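Local coordinates for protein putative polyketide synthase (Brevibacillus brevis, PDB 6HP2) that binds S-adenosyl-L-homocysteine as the O-methyltransferase domain of a trans-AT polyketide synthase that probably takes part in making the antibiotic bacillaene, at residues 57-63 with 72-76; 93-99 with 117-123; 159-165 with 185-191; 229-235 with 302-306. All coordinates share one frame; numbering follows the deposited sequence.

Contact 1 (57-63 with 72-76); sequences FSMSRVI and EREMV
Phe57 and Val62 meet Glu72, Met75 and Val76 where two helices joined by a short connection, 59-64 and 70-88, form a helix-loop-helix pair. The axes of segments 59-63 and 72-76 lie 10.0 Å apart at an angle of 105°. No hydrogen bond joins the two segments directly; the direct contacts are mostly apolar. Phe57 precedes the helix and swings its ring toward 72-76 with CG anti to the backbone N (chi1 -161°). The leading atoms of the ring are CE2 and CZ: CE2 lies 3.8 Å from Met75 CE, and CZ brings the ring edge up to Val76 CG2. Met75 slides past the ring in the opposite sense, bent at chi3, and its sulfur makes an oblique Met-aromatic contact. Met59, bent at chi2 and chi3, brings SD to Val76 CG2, tip to tip, at 3.9 Å. That one methyl therefore sits among the ring, the sulfur and Val62 CG1. The two branches of Val62 divide the work, CG2 meeting Glu72 CB and CG1 lying against the backbone N of Arg73. Within 57-63, Ser58 caps the helix through a weak bond from Arg61 N, while Arg61 NH2 forms a salt bridge with Asp253. At the far end Ile63 CD1 lies over one face of the Arg73 guanidinium, 3.7 Å from NE. In the plane of that same group, a water accepts from Arg73 NE at 2.8 Å and donates to Ile63 O.

Contact 2 (93-99 with 117-123); sequences FSRVQKV and YPHIKTH
Phe93 packs on Tyr117 with its ring near parallel but displaced, and beside this pair Ile120 fills the hollow between Phe93 and Val96. The two aromatic planes are only 8° apart but slid apart in their planes, with centroids 4.7 Å apart, so the rings barely overlap. The bump that fills the centre of the Tyr117 face is Phe93 CB, 3.6 Å from its centroid in a CH-pi contact, while Tyr117 CE2 rests over the rim of the Phe93 ring. Beyond the pair, Tyr117 OH bonds to Pro330 O. Ile120 sends its branches two ways: CD1 meets the edge of the Phe93 ring and Val96 CG1, whereas CG2 touches Val99 CG2 at 3.9 Å. Its CG1 lies over one face of the His119 ring. That imidazole plugs the bend at 93-96, its CG set between the backbone N and the carbonyl carbon (chi1 72°). From there NE2 faces two carbonyl oxygens, Phe93 O and Val96 O, each 2.9 Å away; both bonds are weak, as expected when one N-H is shared by two acceptors. Past the bend the backbones run side by side. Lys121 N donates to Gln97 O at 3.0 Å and Val99 N to Lys121 O, and His123 N closes the series on Val99 O. A water bridges Gln97 O and His119 O. The Lys98 and Lys121 side chains share one face of the sheet, and Lys98 NZ pairs with Asp162. These parallel neighbours open and close the beta-alpha-beta unit 98-101, 108-116, 121-126 of the Rossmann-like methyltransferase fold.

Contact 3 (159-165 with 185-191); sequences AFPDLYD and NISSSLN
Within the Rossmann-like methyltransferase domain, the loop leading into strand 164-170 lies along the end of helix 179-188 and the short strand that follows it, with Phe160 stacked on Asn185. The amide lies over one face of the ring with the planes 6° apart, and ND2 sits above the ring centre, 3.4 Å from its plane. Asn185 CG is anti to the backbone N (chi1 -152°), which carries the amide across to the loop. Its OD1 takes the Phe160 N-H on a lone pair, in the carbonyl plane, at 3.0 Å and nearly straight. On the other branch ND2 donates to Asp158 O and Ser155 O, so both ends of the amide are held and its rotation is fixed. At its edge, near the ring plane, the Phe160 ring meets Ser189 OG. As the helix ends, Ser189 O accepts from Tyr164 N at 2.8 Å, and Asn191 N donates to Tyr164 O at 2.9 Å; between these bonds Tyr164 and Leu190 form a parallel bridge. Leu163 crosses Asn191 at a slant, CB 3.4 Å from Asn191 OD1, with CD1 against Ser188 O. Asn191 uses the other end of its amide for Asp165: ND2 reaches OD1 at 2.8 Å, approaching from above the carboxylate plane, which is turned 47° from the amide. A water links the same ND2 to Leu163 O. Asp165 OD2 meanwhile receives the backbone N-H groups of Gln97 and Lys98. Ser155 binds S-adenosyl-L-homocysteine, and the stack, bonded to Ser155 O, is consistent with a second-shell place behind the ligand pocket of this methyltransferase fold.

Contact 4 (229-235 with 302-306); sequences AEHQLVI and RCEWN
Arg302 lies across the turn at 229-232, where a Schellman motif ends helix 221-230 and leads into strand 233-240; helix 299-310 packs alongside, its segment 302-306 inclined 23° to strand segment 233-235. Followed outward, Arg302 starts with CB wedged between Ala229 CB, 3.7 Å away, and Val234 CG1. CG continues against the same valine methyl at 3.8 Å. CD then lies over Gln232 CA, where the chain bends (chi3 -67°) and turns the guanidinium onto the helix end. NE donates to Ala229 O at 2.9 Å, on a lone pair in the carbonyl plane, and NH2 adds a weak bond to the same oxygen. One face of the guanidinium rests on Gln232 CA, while NH1 continues to Ala294 O. Ala229 O also accepts Gln232 N, the inner bond of the Schellman turn, so the arginine grips a carbonyl already in use. It places positive charge at the C-terminal end of the helix, where it would probably be favourable. Ala229 CB also touches Cys303 SG. Four residues further along helix 299-310, Asn306 imitates a neighbouring strand: OD1 accepts from Ile235 N at 2.8 Å, and ND2 donates to Leu233 O at 3.3 Å in an almost straight bond lying in the amide plane. Val234 CB faces both Asn306 OD1 and Trp305 CD1. The indole, its CG anti to the backbone N (chi1 -175°), brings its edge to the strand, and NE1 reaches Ile235 O at 2.8 Å from above the carbonyl plane.

Contacts 2, 3 and 4 all reach the mixed central sheet, and contact 3 joins the other two. Strands 98-101 and 164-170 are neighbours, so contacts 2 and 3 touch directly: His123 ND1 lies 2.6 Å from Tyr164 OH, and Val99 C 3.5 Å from Tyr164 CD1. On its other side, Ser187 OG of contact 3 comes within 2.9 Å of His231 O of contact 4. Contact 1 stands apart, its centre about 36 Å from that of contact 3, on opposite sides of the chain's centre. S-adenosyl-L-homocysteine lies about 7 Å from the Phe160 side chain, 9 Å from that of Arg73 and 11 Å from that of Val99; contact 4 is remote from the annotated sites.

Contact 1 (57-63 with 72-76)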
# COMPACT_ATOMS: atom_id res chain seq x y z
N PHE A 57 23.76 -1.62 -6.25
CA PHE A 57 22.66 -0.73 -5.93
C PHE A 57 22.32 -0.84 -4.45
O PHE A 57 21.99 -1.92 -3.96
CB PHE A 57 21.45 -1.06 -6.78
CG PHE A 57 20.44 0.06 -6.88
CD1 PHE A 57 19.51 0.21 -5.91
CD2 PHE A 57 20.44 0.92 -7.94
CE1 PHE A 57 18.57 1.21 -5.97
CE2 PHE A 57 19.50 1.91 -8.03
CZ PHE A 57 18.55 2.04 -7.02
N SER A 58 22.42 0.25 -3.74
CA SER A 58 22.13 0.27 -2.31
C SER A 58 20.92 1.14 -2.09
O SER A 58 21.00 2.38 -2.20
CB SER A 58 23.32 0.82 -1.53
OG SER A 58 22.94 1.12 -0.20
N MET A 59 19.80 0.49 -1.77
CA MET A 59 18.55 1.21 -1.55
C MET A 59 18.69 2.19 -0.40
O MET A 59 18.13 3.27 -0.47
CB MET A 59 17.41 0.23 -1.28
CG MET A 59 16.06 0.90 -1.12
SD MET A 59 15.53 1.64 -2.71
CE MET A 59 15.08 0.15 -3.60
N SER A 60 19.40 1.82 0.68
CA SER A 60 19.51 2.72 1.83
C SER A 60 20.24 4.01 1.43
O SER A 60 19.89 5.09 1.90
CB SER A 60 20.24 2.03 2.99
OG SER A 60 21.51 1.56 2.59
N ARG A 61 21.30 3.90 0.62
CA ARG A 61 22.00 5.10 0.15
C ARG A 61 21.07 5.99 -0.68
O ARG A 61 21.01 7.21 -0.48
CB ARG A 61 23.19 4.70 -0.67
CG ARG A 61 24.40 4.29 0.20
CD ARG A 61 25.56 3.80 -0.64
NE ARG A 61 26.68 3.37 0.20
CZ ARG A 61 26.72 2.22 0.86
NH1 ARG A 61 25.70 1.37 0.80
NH2 ARG A 61 27.78 1.91 1.59
N VAL A 62 20.28 5.38 -1.55
CA VAL A 62 19.42 6.13 -2.45
C VAL A 62 18.28 6.80 -1.69
O VAL A 62 17.93 7.95 -1.99
CB VAL A 62 18.88 5.20 -3.55
CG1 VAL A 62 17.87 5.94 -4.37
CG2 VAL A 62 20.04 4.70 -4.40
N ILE A 63 17.66 6.07 -0.75
CA ILE A 63 16.52 6.60 -0.02
C ILE A 63 16.97 7.64 0.99
O ILE A 63 16.28 8.65 1.19
CB ILE A 63 15.74 5.47 0.67
CG1 ILE A 63 15.10 4.54 -0.36
CG2 ILE A 63 14.71 6.06 1.60
CD1 ILE A 63 14.15 5.24 -1.32
N GLU A 72 19.08 7.68 -9.62
CA GLU A 72 18.76 6.40 -9.02
C GLU A 72 17.41 6.47 -8.33
O GLU A 72 16.63 5.49 -8.35
CB GLU A 72 19.85 5.95 -8.06
CG GLU A 72 21.21 5.69 -8.66
CD GLU A 72 22.08 6.97 -8.86
OE1 GLU A 72 21.64 8.09 -8.53
OE2 GLU A 72 23.20 6.81 -9.38
N ARG A 73 17.10 7.63 -7.75
CA ARG A 73 15.82 7.77 -7.10
C ARG A 73 14.69 7.79 -8.13
O ARG A 73 13.58 7.35 -7.83
CB ARG A 73 15.79 9.05 -6.24
CG ARG A 73 14.54 9.17 -5.34
CD ARG A 73 14.49 8.10 -4.25
NE ARG A 73 13.24 8.06 -3.47
CZ ARG A 73 12.06 7.62 -3.94
NH1 ARG A 73 11.94 7.23 -5.20
NH2 ARG A 73 10.99 7.59 -3.15
N GLU A 74 14.98 8.25 -9.35
CA GLU A 74 14.01 8.13 -10.43
C GLU A 74 13.76 6.67 -10.80
O GLU A 74 12.63 6.30 -11.15
CB GLU A 74 14.49 8.94 -11.65
CG GLU A 74 13.59 9.02 -12.83
CD GLU A 74 14.28 9.69 -14.03
OE1 GLU A 74 14.40 9.04 -15.10
OE2 GLU A 74 14.71 10.86 -13.90
N MET A 75 14.79 5.84 -10.74
CA MET A 75 14.62 4.40 -11.02
C MET A 75 13.67 3.79 -10.01
O MET A 75 12.81 2.95 -10.33
CB MET A 75 15.95 3.64 -10.98
CG MET A 75 16.82 3.76 -12.18
SD MET A 75 18.51 3.13 -11.81
CE MET A 75 18.17 1.45 -11.53
N VAL A 76 13.85 4.17 -8.75
CA VAL A 76 13.02 3.68 -7.66
C VAL A 76 11.60 4.12 -7.86
O VAL A 76 10.65 3.32 -7.76
CB VAL A 76 13.57 4.15 -6.30
CG1 VAL A 76 12.64 3.78 -5.19
CG2 VAL A 76 14.97 3.49 -6.08
O HOH W 1 14.31 9.36 -1.28

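Contact 2 (93-99 with 117-123)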
# COMPACT_ATOMS: atom_id res chain seq x y z
N PHE A 93 -12.01 3.53 -13.70
CA PHE A 93 -12.11 4.81 -13.02
C PHE A 93 -13.24 5.66 -13.60
O PHE A 93 -13.65 6.65 -12.97
CB PHE A 93 -10.80 5.58 -13.12
CG PHE A 93 -9.77 5.11 -12.20
CD1 PHE A 93 -9.00 3.99 -12.50
CD2 PHE A 93 -9.50 5.79 -11.02
CE1 PHE A 93 -8.03 3.54 -11.64
CE2 PHE A 93 -8.51 5.31 -10.16
CZ PHE A 93 -7.78 4.20 -10.47
N SER A 94 -13.76 5.29 -14.76
CA SER A 94 -14.93 5.99 -15.28
C SER A 94 -16.16 5.74 -14.42
O SER A 94 -17.02 6.61 -14.29
CB SER A 94 -15.18 5.59 -16.74
OG SER A 94 -16.38 6.15 -17.22
N ARG A 95 -16.26 4.57 -13.81
CA ARG A 95 -17.38 4.23 -12.93
C ARG A 95 -17.22 4.83 -11.53
O ARG A 95 -18.20 5.05 -10.83
CB ARG A 95 -17.49 2.70 -12.81
CG ARG A 95 -18.61 2.20 -11.94
CD ARG A 95 -19.95 2.51 -12.59
NE ARG A 95 -20.30 1.52 -13.60
CZ ARG A 95 -21.37 1.59 -14.38
NH1 ARG A 95 -22.18 2.63 -14.31
NH2 ARG A 95 -21.61 0.63 -15.25
N VAL A 96 -15.99 5.04 -11.09
CA VAL A 96 -15.74 5.54 -9.74
C VAL A 96 -16.13 7.01 -9.64
O VAL A 96 -15.83 7.83 -10.52
CB VAL A 96 -14.26 5.32 -9.42
CG1 VAL A 96 -13.88 6.01 -8.09
CG2 VAL A 96 -13.94 3.80 -9.34
N GLN A 97 -16.82 7.36 -8.55
CA GLN A 97 -17.06 8.75 -8.22
C GLN A 97 -16.30 9.23 -6.99
O GLN A 97 -16.01 10.44 -6.91
CB GLN A 97 -18.56 9.01 -7.98
CG GLN A 97 -19.44 8.52 -9.11
CD GLN A 97 -19.85 9.65 -10.03
OE1 GLN A 97 -19.01 10.30 -10.65
NE2 GLN A 97 -21.15 9.90 -10.10
N LYS A 98 -15.99 8.34 -6.04
CA LYS A 98 -15.43 8.72 -4.75
C LYS A 98 -14.42 7.67 -4.32
O LYS A 98 -14.70 6.47 -4.32
CB LYS A 98 -16.50 8.85 -3.66
CG LYS A 98 -17.45 10.10 -3.86
CD LYS A 98 -18.52 10.13 -2.81
CE LYS A 98 -19.29 11.45 -2.88
NZ LYS A 98 -20.50 11.45 -2.02
N VAL A 99 -13.28 8.16 -3.91
CA VAL A 99 -12.13 7.35 -3.53
C VAL A 99 -11.69 7.81 -2.15
O VAL A 99 -11.59 9.02 -1.87
CB VAL A 99 -10.96 7.49 -4.54
CG1 VAL A 99 -9.72 6.74 -3.98
CG2 VAL A 99 -11.40 6.91 -5.92
N TYR A 117 -8.37 12.22 -13.17
CA TYR A 117 -9.80 11.87 -13.35
C TYR A 117 -10.59 13.00 -12.72
O TYR A 117 -11.07 12.89 -11.58
CB TYR A 117 -10.12 10.50 -12.73
CG TYR A 117 -9.43 9.39 -13.48
CD1 TYR A 117 -9.86 9.02 -14.75
CD2 TYR A 117 -8.33 8.70 -12.93
CE1 TYR A 117 -9.20 8.02 -15.48
CE2 TYR A 117 -7.67 7.73 -13.63
CZ TYR A 117 -8.09 7.37 -14.88
OH TYR A 117 -7.47 6.38 -15.58
N PRO A 118 -10.75 14.11 -13.44
CA PRO A 118 -11.37 15.30 -12.84
C PRO A 118 -12.77 15.10 -12.34
O PRO A 118 -13.24 15.96 -11.59
CB PRO A 118 -11.33 16.33 -13.97
CG PRO A 118 -10.20 15.94 -14.80
CD PRO A 118 -10.15 14.42 -14.75
N HIS A 119 -13.48 14.03 -12.73
CA HIS A 119 -14.82 13.78 -12.19
C HIS A 119 -14.81 13.15 -10.80
O HIS A 119 -15.85 13.09 -10.13
CB HIS A 119 -15.61 12.86 -13.15
CG HIS A 119 -15.12 11.44 -13.14
ND1 HIS A 119 -14.08 10.99 -13.93
CD2 HIS A 119 -15.57 10.35 -12.48
CE1 HIS A 119 -13.88 9.70 -13.72
NE2 HIS A 119 -14.77 9.29 -12.84
N ILE A 120 -13.65 12.69 -10.29
CA ILE A 120 -13.60 11.97 -9.05
C ILE A 120 -13.34 12.93 -7.88
O ILE A 120 -12.58 13.88 -8.01
CB ILE A 120 -12.52 10.88 -9.11
CG1 ILE A 120 -12.86 9.87 -10.23
CG2 ILE A 120 -12.44 10.16 -7.73
CD1 ILE A 120 -11.95 8.64 -10.23
N LYS A 121 -13.92 12.64 -6.73
CA LYS A 121 -13.61 13.29 -5.47
C LYS A 121 -12.83 12.32 -4.62
O LYS A 121 -13.21 11.14 -4.49
CB LYS A 121 -14.88 13.75 -4.75
CG LYS A 121 -15.65 14.83 -5.53
CD LYS A 121 -16.89 15.28 -4.78
CE LYS A 121 -17.64 16.35 -5.58
NZ LYS A 121 -18.85 16.83 -4.86
N THR A 122 -11.71 12.79 -4.09
CA THR A 122 -10.82 11.96 -3.30
C THR A 122 -10.68 12.49 -1.88
O THR A 122 -10.56 13.70 -1.67
CB THR A 122 -9.42 11.87 -3.94
OG1 THR A 122 -8.83 13.17 -4.05
CG2 THR A 122 -9.46 11.21 -5.27
N HIS A 123 -10.71 11.56 -0.92
CA HIS A 123 -10.48 11.85 0.49
C HIS A 123 -9.27 11.05 0.96
O HIS A 123 -9.11 9.89 0.57
CB HIS A 123 -11.67 11.44 1.35
CG HIS A 123 -12.84 12.35 1.25
ND1 HIS A 123 -14.07 12.01 1.78
CD2 HIS A 123 -12.97 13.59 0.72
CE1 HIS A 123 -14.91 13.01 1.58
NE2 HIS A 123 -14.27 13.98 0.94
O HOH W 2 -17.51 12.68 -7.76

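Contact 3 (159-165 with 185-191)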
# COMPACT_ATOMS: atom_id res chain seq x y z
N ALA A 159 -14.69 7.90 12.09
CA ALA A 159 -15.48 7.35 11.00
C ALA A 159 -15.14 8.08 9.71
O ALA A 159 -14.98 9.29 9.70
CB ALA A 159 -16.98 7.48 11.29
N PHE A 160 -14.94 7.34 8.63
CA PHE A 160 -14.72 7.96 7.33
C PHE A 160 -15.98 8.75 6.95
O PHE A 160 -17.09 8.36 7.32
CB PHE A 160 -14.41 6.92 6.24
CG PHE A 160 -13.25 6.05 6.50
CD1 PHE A 160 -12.05 6.56 6.90
CD2 PHE A 160 -13.34 4.67 6.30
CE1 PHE A 160 -11.01 5.73 7.09
CE2 PHE A 160 -12.29 3.87 6.52
CZ PHE A 160 -11.11 4.39 6.90
N PRO A 161 -15.84 9.92 6.33
CA PRO A 161 -16.99 10.82 6.24
C PRO A 161 -17.98 10.47 5.16
O PRO A 161 -19.11 10.96 5.23
CB PRO A 161 -16.36 12.19 5.99
CG PRO A 161 -15.08 11.89 5.34
CD PRO A 161 -14.60 10.59 5.92
N ASP A 162 -17.64 9.61 4.20
CA ASP A 162 -18.51 9.43 3.03
C ASP A 162 -18.61 7.95 2.68
O ASP A 162 -18.15 7.07 3.40
CB ASP A 162 -17.98 10.25 1.85
CG ASP A 162 -19.09 10.81 0.97
OD1 ASP A 162 -20.16 10.20 0.89
OD2 ASP A 162 -18.86 11.85 0.33
N LEU A 163 -19.28 7.66 1.56
CA LEU A 163 -19.35 6.32 0.99
C LEU A 163 -18.51 6.33 -0.27
O LEU A 163 -18.54 7.31 -1.02
CB LEU A 163 -20.78 5.92 0.67
CG LEU A 163 -21.65 5.36 1.81
CD1 LEU A 163 -21.21 3.95 2.17
CD2 LEU A 163 -21.61 6.25 3.02
N TYR A 164 -17.74 5.27 -0.46
CA TYR A 164 -16.69 5.24 -1.49
C TYR A 164 -16.84 4.06 -2.44
O TYR A 164 -17.19 2.95 -2.04
CB TYR A 164 -15.28 5.21 -0.88
CG TYR A 164 -15.08 6.38 0.07
CD1 TYR A 164 -14.72 7.62 -0.42
CD2 TYR A 164 -15.33 6.25 1.45
CE1 TYR A 164 -14.57 8.71 0.45
CE2 TYR A 164 -15.14 7.36 2.33
CZ TYR A 164 -14.78 8.55 1.82
OH TYR A 164 -14.65 9.63 2.69
N ASP A 165 -16.51 4.29 -3.70
CA ASP A 165 -16.43 3.22 -4.68
C ASP A 165 -15.10 2.49 -4.59
O ASP A 165 -14.99 1.33 -4.99
CB ASP A 165 -16.63 3.81 -6.06
CG ASP A 165 -17.88 4.63 -6.14
OD1 ASP A 165 -18.96 4.06 -5.83
OD2 ASP A 165 -17.77 5.88 -6.44
N ASN A 185 -14.73 0.30 9.83
CA ASN A 185 -14.76 1.60 9.17
C ASN A 185 -14.75 1.43 7.67
O ASN A 185 -15.57 2.03 6.96
CB ASN A 185 -13.56 2.45 9.66
CG ASN A 185 -13.82 3.96 9.61
OD1 ASN A 185 -14.91 4.43 9.25
ND2 ASN A 185 -12.82 4.73 10.00
N ILE A 186 -13.87 0.59 7.17
CA ILE A 186 -13.75 0.38 5.72
C ILE A 186 -15.03 -0.20 5.15
O ILE A 186 -15.62 0.33 4.19
CB ILE A 186 -12.55 -0.53 5.43
CG1 ILE A 186 -11.24 0.17 5.75
CG2 ILE A 186 -12.61 -1.12 3.95
CD1 ILE A 186 -10.05 -0.74 5.66
N SER A 187 -15.53 -1.27 5.78
CA SER A 187 -16.70 -1.96 5.24
C SER A 187 -17.94 -1.08 5.28
O SER A 187 -18.78 -1.13 4.37
CB SER A 187 -16.94 -3.26 6.03
OG SER A 187 -18.01 -3.98 5.45
N SER A 188 -18.12 -0.34 6.38
CA SER A 188 -19.23 0.54 6.55
C SER A 188 -19.23 1.69 5.54
O SER A 188 -20.29 2.23 5.30
CB SER A 188 -19.24 1.13 7.96
OG SER A 188 -19.68 0.16 8.88
N SER A 189 -18.08 2.05 4.97
CA SER A 189 -17.99 3.14 4.01
C SER A 189 -17.78 2.69 2.57
O SER A 189 -17.41 3.52 1.71
CB SER A 189 -16.83 4.09 4.39
OG SER A 189 -17.10 4.70 5.61
N LEU A 190 -17.96 1.41 2.28
CA LEU A 190 -17.72 0.87 0.95
C LEU A 190 -19.06 0.62 0.26
O LEU A 190 -19.93 -0.11 0.78
CB LEU A 190 -16.91 -0.41 1.02
CG LEU A 190 -16.41 -0.98 -0.33
CD1 LEU A 190 -15.42 -0.15 -0.96
CD2 LEU A 190 -15.91 -2.41 -0.11
N ASN A 191 -19.23 1.21 -0.92
CA ASN A 191 -20.45 0.96 -1.67
C ASN A 191 -20.51 -0.52 -2.06
O ASN A 191 -19.48 -1.17 -2.26
CB ASN A 191 -20.49 1.84 -2.91
CG ASN A 191 -20.86 3.30 -2.59
OD1 ASN A 191 -21.59 3.57 -1.64
ND2 ASN A 191 -20.37 4.22 -3.40
O HOH W 3 -20.60 7.17 -3.22

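Contact 4 (229-235 with 302-306)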
# COMPACT_ATOMS: atom_id res chain seq x y z
N ALA A 229 -13.41 -11.80 6.27
CA ALA A 229 -14.73 -12.43 6.25
C ALA A 229 -15.64 -11.80 7.30
O ALA A 229 -16.83 -11.59 7.06
CB ALA A 229 -14.63 -13.96 6.55
N GLU A 230 -15.09 -11.42 8.46
CA GLU A 230 -15.92 -10.84 9.52
C GLU A 230 -16.53 -9.52 9.07
O GLU A 230 -17.64 -9.17 9.49
CB GLU A 230 -15.11 -10.61 10.79
CG GLU A 230 -15.92 -10.01 11.91
CD GLU A 230 -16.90 -11.01 12.48
OE1 GLU A 230 -16.60 -12.23 12.44
OE2 GLU A 230 -17.99 -10.59 12.94
N HIS A 231 -15.83 -8.77 8.22
CA HIS A 231 -16.36 -7.50 7.72
C HIS A 231 -16.87 -7.59 6.28
O HIS A 231 -16.80 -6.62 5.54
CB HIS A 231 -15.31 -6.43 7.91
CG HIS A 231 -14.93 -6.26 9.35
ND1 HIS A 231 -15.72 -5.55 10.23
CD2 HIS A 231 -13.99 -6.87 10.10
CE1 HIS A 231 -15.22 -5.66 11.45
NE2 HIS A 231 -14.15 -6.43 11.39
N GLN A 232 -17.40 -8.75 5.90
CA GLN A 232 -18.10 -8.95 4.63
C GLN A 232 -17.18 -8.88 3.42
O GLN A 232 -17.63 -8.73 2.28
CB GLN A 232 -19.24 -7.94 4.48
CG GLN A 232 -20.35 -8.02 5.54
CD GLN A 232 -19.97 -7.35 6.85
OE1 GLN A 232 -19.58 -6.19 6.88
NE2 GLN A 232 -20.09 -8.09 7.94
N LEU A 233 -15.88 -8.99 3.60
CA LEU A 233 -14.98 -8.86 2.47
C LEU A 233 -14.43 -10.19 2.01
O LEU A 233 -14.11 -11.08 2.81
CB LEU A 233 -13.84 -7.91 2.85
CG LEU A 233 -14.26 -6.50 3.16
CD1 LEU A 233 -13.09 -5.67 3.83
CD2 LEU A 233 -14.73 -5.73 1.93
N VAL A 234 -14.21 -10.30 0.71
CA VAL A 234 -13.54 -11.45 0.14
C VAL A 234 -12.47 -10.98 -0.79
O VAL A 234 -12.54 -9.90 -1.37
CB VAL A 234 -14.56 -12.37 -0.61
CG1 VAL A 234 -15.49 -12.94 0.41
CG2 VAL A 234 -15.31 -11.58 -1.66
N ILE A 235 -11.50 -11.87 -0.97
CA ILE A 235 -10.36 -11.64 -1.82
C ILE A 235 -10.74 -11.96 -3.25
O ILE A 235 -10.99 -13.12 -3.58
CB ILE A 235 -9.17 -12.48 -1.36
CG1 ILE A 235 -8.74 -12.05 0.02
CG2 ILE A 235 -8.06 -12.36 -2.42
CD1 ILE A 235 -7.81 -13.11 0.71
N ARG A 302 -17.40 -17.01 3.05
CA ARG A 302 -16.38 -16.00 2.87
C ARG A 302 -15.02 -16.50 3.32
O ARG A 302 -13.99 -16.24 2.65
CB ARG A 302 -16.76 -14.72 3.61
CG ARG A 302 -18.03 -14.05 3.03
CD ARG A 302 -18.20 -12.60 3.48
NE ARG A 302 -18.48 -12.44 4.89
CZ ARG A 302 -19.69 -12.27 5.40
NH1 ARG A 302 -20.76 -12.23 4.62
NH2 ARG A 302 -19.84 -12.14 6.71
N CYS A 303 -14.98 -17.23 4.44
CA CYS A 303 -13.71 -17.80 4.92
C CYS A 303 -13.14 -18.80 3.93
O CYS A 303 -11.95 -18.77 3.62
CB CYS A 303 -13.90 -18.49 6.27
SG CYS A 303 -14.06 -17.29 7.59
N GLU A 304 -13.99 -19.67 3.39
CA GLU A 304 -13.52 -20.69 2.47
C GLU A 304 -13.03 -20.05 1.19
O GLU A 304 -12.00 -20.46 0.63
CB GLU A 304 -14.64 -21.71 2.18
CG GLU A 304 -15.02 -22.45 3.46
CD GLU A 304 -16.15 -23.45 3.25
OE1 GLU A 304 -16.24 -24.39 4.07
OE2 GLU A 304 -16.92 -23.27 2.27
N TRP A 305 -13.71 -18.99 0.73
CA TRP A 305 -13.22 -18.29 -0.45
C TRP A 305 -11.85 -17.67 -0.19
O TRP A 305 -10.90 -17.80 -0.98
CB TRP A 305 -14.22 -17.22 -0.84
CG TRP A 305 -13.88 -16.52 -2.10
CD1 TRP A 305 -13.10 -15.43 -2.25
CD2 TRP A 305 -14.26 -16.94 -3.43
NE1 TRP A 305 -13.02 -15.10 -3.58
CE2 TRP A 305 -13.71 -16.02 -4.32
CE3 TRP A 305 -15.01 -18.02 -3.93
CZ2 TRP A 305 -13.89 -16.13 -5.71
CZ3 TRP A 305 -15.19 -18.12 -5.31
CH2 TRP A 305 -14.63 -17.18 -6.18
N ASN A 306 -11.73 -16.96 0.92
CA ASN A 306 -10.46 -16.29 1.21
C ASN A 306 -9.32 -17.29 1.38
O ASN A 306 -8.19 -17.04 0.94
CB ASN A 306 -10.63 -15.41 2.43
CG ASN A 306 -11.54 -14.20 2.14
OD1 ASN A 306 -11.76 -13.81 0.98
ND2 ASN A 306 -12.07 -13.61 3.20